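Local coordinates for protein transcriptional regulator, LacI family (Corynebacterium glutamicum, PDB 3H5T) that activates the inositol phosphate synthase gene in response to inositol by binding a palindromic promoter motif, and regulates other genes, most likely for cell-wall components and mycothiol, at residues T105-S110 with Q121-N126; Y135-A138 with H143-A146. One frame throughout, in Å; residues are numbered along the deposited sequence.

Interaction 1 of 2, residues T105-S110 with Q121-N126; sequences TLIPAS and QQLVNN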
loop_
_atom_site.group_PDB
_atom_site.type_symbol
_atom_site.label_atom_id
_atom_site.label_comp_id
_atom_site.label_asym_id
_atom_site.label_seq_id
_atom_site.Cartn_x
_atom_site.Cartn_y
_atom_site.Cartn_z
ATOM N N THR A 105 14.833 -5.400 -6.189
ATOM C CA THR A 105 15.625 -4.208 -5.942
ATOM C C THR A 105 14.791 -2.967 -5.677
ATOM O O THR A 105 14.094 -2.472 -6.568
ATOM C CB THR A 105 16.547 -3.954 -7.138
ATOM O OG1 THR A 105 17.511 -5.007 -7.206
ATOM C CG2 THR A 105 17.253 -2.619 -7.020
ATOM N N LEU A 106 14.868 -2.466 -4.448
ATOM C CA LEU A 106 14.136 -1.267 -4.063
ATOM C C LEU A 106 14.941 -0.061 -4.530
ATOM O O LEU A 106 16.136 0.043 -4.240
ATOM C CB LEU A 106 13.955 -1.233 -2.548
ATOM C CG LEU A 106 13.225 -2.439 -1.954
ATOM C CD1 LEU A 106 13.242 -2.351 -0.441
ATOM C CD2 LEU A 106 11.798 -2.475 -2.471
ATOM N N ILE A 107 14.280 0.831 -5.267
ATOM C CA ILE A 107 14.912 2.030 -5.823
ATOM C C ILE A 107 14.347 3.277 -5.141
ATOM O O ILE A 107 13.192 3.644 -5.372
ATOM C CB ILE A 107 14.629 2.157 -7.360
ATOM C CG1 ILE A 107 14.828 0.812 -8.063
ATOM C CG2 ILE A 107 15.564 3.161 -7.995
ATOM C CD1 ILE A 107 14.310 0.807 -9.505
ATOM N N PRO A 108 15.150 3.945 -4.298
ATOM C CA PRO A 108 14.748 5.154 -3.575
ATOM C C PRO A 108 14.783 6.390 -4.472
ATOM O O PRO A 108 15.857 6.867 -4.827
ATOM C CB PRO A 108 15.793 5.266 -2.460
ATOM C CG PRO A 108 16.387 3.897 -2.358
ATOM C CD PRO A 108 16.442 3.458 -3.795
ATOM N N ALA A 109 13.619 6.923 -4.825
ATOM C CA ALA A 109 13.573 8.099 -5.680
ATOM C C ALA A 109 13.122 9.312 -4.888
ATOM O O ALA A 109 12.110 9.264 -4.190
ATOM C CB ALA A 109 12.632 7.858 -6.839
ATOM N N SER A 110 13.863 10.406 -4.996
ATOM C CA SER A 110 13.497 11.613 -4.267
ATOM C C SER A 110 12.231 12.265 -4.812
ATOM O O SER A 110 12.060 12.398 -6.026
ATOM C CB SER A 110 14.627 12.638 -4.311
ATOM O OG SER A 110 14.188 13.860 -3.732
ATOM N N GLN A 121 16.878 10.272 -14.657
ATOM C CA GLN A 121 17.366 9.353 -15.676
ATOM C C GLN A 121 18.645 8.620 -15.285
ATOM O O GLN A 121 18.880 7.502 -15.735
ATOM C CB GLN A 121 17.519 10.106 -17.004
ATOM C CG GLN A 121 16.177 10.701 -17.459
ATOM C CD GLN A 121 16.273 11.621 -18.671
ATOM O OE1 GLN A 121 17.236 12.389 -18.817
ATOM N NE2 GLN A 121 15.256 11.564 -19.536
ATOM N N GLN A 122 19.469 9.233 -14.442
ATOM C CA GLN A 122 20.692 8.573 -13.991
ATOM C C GLN A 122 20.329 7.528 -12.940
ATOM O O GLN A 122 20.938 6.464 -12.864
ATOM C CB GLN A 122 21.666 9.572 -13.385
ATOM C CG GLN A 122 22.356 10.433 -14.405
ATOM C CD GLN A 122 23.499 11.223 -13.812
ATOM O OE1 GLN A 122 24.218 11.920 -14.529
ATOM N NE2 GLN A 122 23.676 11.117 -12.494
ATOM N N LEU A 123 19.340 7.840 -12.118
ATOM C CA LEU A 123 18.906 6.899 -11.107
ATOM C C LEU A 123 18.351 5.673 -11.831
ATOM O O LEU A 123 18.793 4.546 -11.596
ATOM C CB LEU A 123 17.815 7.521 -10.220
ATOM C CG LEU A 123 17.206 6.548 -9.201
ATOM C CD1 LEU A 123 18.327 5.959 -8.348
ATOM C CD2 LEU A 123 16.177 7.258 -8.319
ATOM N N VAL A 124 17.397 5.916 -12.732
ATOM C CA VAL A 124 16.740 4.856 -13.486
ATOM C C VAL A 124 17.637 4.039 -14.401
ATOM O O VAL A 124 17.492 2.819 -14.452
ATOM C CB VAL A 124 15.576 5.404 -14.323
ATOM C CG1 VAL A 124 14.976 4.284 -15.174
ATOM C CG2 VAL A 124 14.513 5.987 -13.399
ATOM N N ASN A 125 18.555 4.687 -15.120
ATOM C CA ASN A 125 19.442 3.942 -16.017
ATOM C C ASN A 125 20.492 3.145 -15.251
ATOM O O ASN A 125 21.200 2.325 -15.833
ATOM C CB ASN A 125 20.135 4.872 -17.019
ATOM C CG ASN A 125 19.151 5.666 -17.863
ATOM O OD1 ASN A 125 18.047 5.211 -18.150
ATOM N ND2 ASN A 125 19.560 6.854 -18.278
ATOM N N ASN A 126 20.603 3.378 -13.948
ATOM C CA ASN A 126 21.573 2.631 -13.154
ATOM C C ASN A 126 20.894 1.590 -12.262
ATOM O O ASN A 126 21.488 1.078 -11.317
ATOM C CB ASN A 126 22.441 3.579 -12.319
ATOM C CG ASN A 126 23.387 4.413 -13.182
ATOM O OD1 ASN A 126 24.163 3.875 -13.980
ATOM N ND2 ASN A 126 23.319 5.732 -13.027
#

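Interaction 2 of 2, residues Y135-A138 with H143-A146; sequences YSVA and HIDA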
loop_
_atom_site.group_PDB
_atom_site.type_symbol
_atom_site.label_atom_id
_atom_site.label_comp_id
_atom_site.label_asym_id
_atom_site.label_seq_id
_atom_site.Cartn_x
_atom_site.Cartn_y
_atom_site.Cartn_z
ATOM N N TYR A 135 5.589 2.187 -7.703
ATOM C CA TYR A 135 4.711 2.250 -6.552
ATOM C C TYR A 135 4.332 3.623 -6.036
ATOM O O TYR A 135 5.157 4.339 -5.478
ATOM C CB TYR A 135 5.313 1.441 -5.402
ATOM C CG TYR A 135 4.483 1.462 -4.151
ATOM C CD1 TYR A 135 3.139 1.079 -4.173
ATOM C CD2 TYR A 135 5.035 1.856 -2.934
ATOM C CE1 TYR A 135 2.360 1.087 -3.000
ATOM C CE2 TYR A 135 4.271 1.871 -1.757
ATOM C CZ TYR A 135 2.939 1.485 -1.799
ATOM O OH TYR A 135 2.197 1.492 -0.644
ATOM N N SER A 136 3.067 3.974 -6.226
ATOM C CA SER A 136 2.525 5.227 -5.725
ATOM C C SER A 136 3.375 6.451 -6.030
ATOM O O SER A 136 3.872 7.121 -5.132
ATOM C CB SER A 136 2.323 5.099 -4.218
ATOM O OG SER A 136 1.698 6.247 -3.689
ATOM N N VAL A 137 3.524 6.756 -7.308
ATOM C CA VAL A 137 4.318 7.899 -7.713
ATOM C C VAL A 137 3.403 8.986 -8.269
ATOM O O VAL A 137 2.359 8.701 -8.870
ATOM C CB VAL A 137 5.362 7.455 -8.750
ATOM C CG1 VAL A 137 6.031 8.652 -9.385
ATOM C CG2 VAL A 137 6.397 6.572 -8.059
ATOM N N ALA A 138 3.782 10.235 -8.055
ATOM C CA ALA A 138 2.971 11.351 -8.525
ATOM C C ALA A 138 2.848 11.366 -10.039
ATOM O O ALA A 138 3.725 10.893 -10.758
ATOM C CB ALA A 138 3.572 12.676 -8.047
ATOM N N HIS A 143 10.633 10.503 -12.915
ATOM C CA HIS A 143 11.134 9.126 -12.906
ATOM C C HIS A 143 10.304 8.269 -13.859
ATOM O O HIS A 143 10.823 7.344 -14.488
ATOM C CB HIS A 143 11.108 8.567 -11.478
ATOM C CG HIS A 143 12.017 9.304 -10.546
ATOM N ND1 HIS A 143 13.388 9.140 -10.562
ATOM C CD2 HIS A 143 11.769 10.292 -9.658
ATOM C CE1 HIS A 143 13.941 10.001 -9.728
ATOM N NE2 HIS A 143 12.982 10.714 -9.168
ATOM N N ILE A 144 9.017 8.590 -13.970
ATOM C CA ILE A 144 8.127 7.880 -14.880
ATOM C C ILE A 144 8.666 8.058 -16.301
ATOM O O ILE A 144 8.802 7.083 -17.046
ATOM C CB ILE A 144 6.691 8.450 -14.828
ATOM C CG1 ILE A 144 6.077 8.202 -13.448
ATOM C CG2 ILE A 144 5.844 7.831 -15.934
ATOM C CD1 ILE A 144 5.903 6.745 -13.095
ATOM N N ASP A 145 8.976 9.305 -16.667
ATOM C CA ASP A 145 9.505 9.614 -18.000
ATOM C C ASP A 145 10.863 8.942 -18.212
ATOM O O ASP A 145 11.169 8.474 -19.309
ATOM C CB ASP A 145 9.656 11.128 -18.200
ATOM C CG ASP A 145 8.352 11.891 -17.979
ATOM O OD1 ASP A 145 7.312 11.507 -18.557
ATOM O OD2 ASP A 145 8.367 12.886 -17.223
ATOM N N ALA A 146 11.678 8.900 -17.161
ATOM C CA ALA A 146 12.982 8.271 -17.253
ATOM C C ALA A 146 12.829 6.781 -17.554
ATOM O O ALA A 146 13.576 6.224 -18.346
ATOM C CB ALA A 146 13.760 8.477 -15.962
#

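Interaction 1 of 2, residues T105-S110 with Q121-N126
The planar peptide joining Pro108 to Ala109 offers one side to Leu123, whose CD2 methyl approaches well off the peptide plane, obliquely, at the end where Pro108 O and the alpha carbon of Ala109 lie together. Leu123 CD2 stands 3.5 Å from Pro108 O and 3.8 Å from Ala109 CA. Ala109 CB adds a side-chain contact with Leu123 CD2 at 3.9 Å, and the small size of alanine is consistent with the helix lying this close; its backbone is the nearest to Leu123, with Ala109 CA and Leu123 CA 7.7 Å apart.

The other branch of Leu123 turns to Ile107. Leu123 CD1 packs against Ile107 CG2 at 3.9 Å, while Leu123 CG is barely farther from that methyl, so the isoleucine branch nestles against the fork of the leucine and the two side chains cross at a slant. With CG anti to its backbone N (chi1 175°), Leu123 extends from helix 117-125 and spans three consecutive residues with its two methyls. Branched aliphatic residues suit such a place: no hydrogen bond crosses here, and the contact rests on apolar packing.

Ile107 is buried and also touches Ala127, while its backbone bonds to Val73 and Leu75 of the neighbouring strand. Proline, lacking an N-H, is well placed at Pro108, since the paired positions are Thr105, Ile107 and Ala109 and strand 103-108 is outermost in the sheet of this chain. A helix laid by apolar side chains on the strand that precedes it is typical of the beta-alpha units of the alpha/beta sugar-binding domain in the LacI family.

Interaction 2 of 2, residues Y135-A138 with H143-A146
Ile144, one residue after His143 in the first turn of helix 142-150, meets Val137 in the loop that leaves strand 132-135. His143 itself sends its CB toward that loop without making contact; its side chain touches Leu74 and Ala120, and its backbone N is hydrogen-bonded to Asp141 OD2 near the start of the helix.

Ile144 carries the contact. Its CG1 lies 4.1 Å from Val137 CG1, and Ile144 CD1, the end of the chain, is 4.2 Å from Val137 CG1 as well. The two side chains run antiparallel and overlap along their lengths, one valine branch lying beside the longer arm of the isoleucine. A chi2 of -63° bends that arm, leaving CG1 and CD1 at similar distances from the valine. On the other side, Val137 CG1 is anti to its backbone N (chi1 169°), which carries this branch toward the helix. Ala138 contributes at the margin through its carbonyl, with Ala138 O 4.5 Å from Ile144 CG1. Both beta-branched residues are buried, an apolar fit for a place where no hydrogen bond crosses.

The next two residues face other sides of the helix: Asp145, partly exposed, touches His117, and Ala146, buried and small, faces helix 117-125.

Helix 142-150 thus meets the loop 135-138 on one flank and helix 117-125 on another. Val137 touches Leu74 of strand 70-75 in the sheet, and its backbone bonds to Gln159 in the loop after strand 154-157, while Ile144 also touches Glu163 in that loop.

In the fold
Interaction 1 closes before interaction 2 opens, and their centres lie 10 Å apart in the same sugar-binding-type domain. Each joins a strand, or the loop leaving it, to the helix that follows: strand 103-108 with helix 117-125, then strand 132-135 with helix 142-150. These parallel strands flank strand 70-75 in one sheet, and the two helices pack on each other where Ala146 meets Gln121 and Val124. His143 reaches back to Ala109, tying the second unit to the first. Successive beta-alpha units thus pack side by side on the sheet, as in the Rossmann-like lobes of periplasmic binding proteins, here apart from the DNA-binding helix-turn-helix.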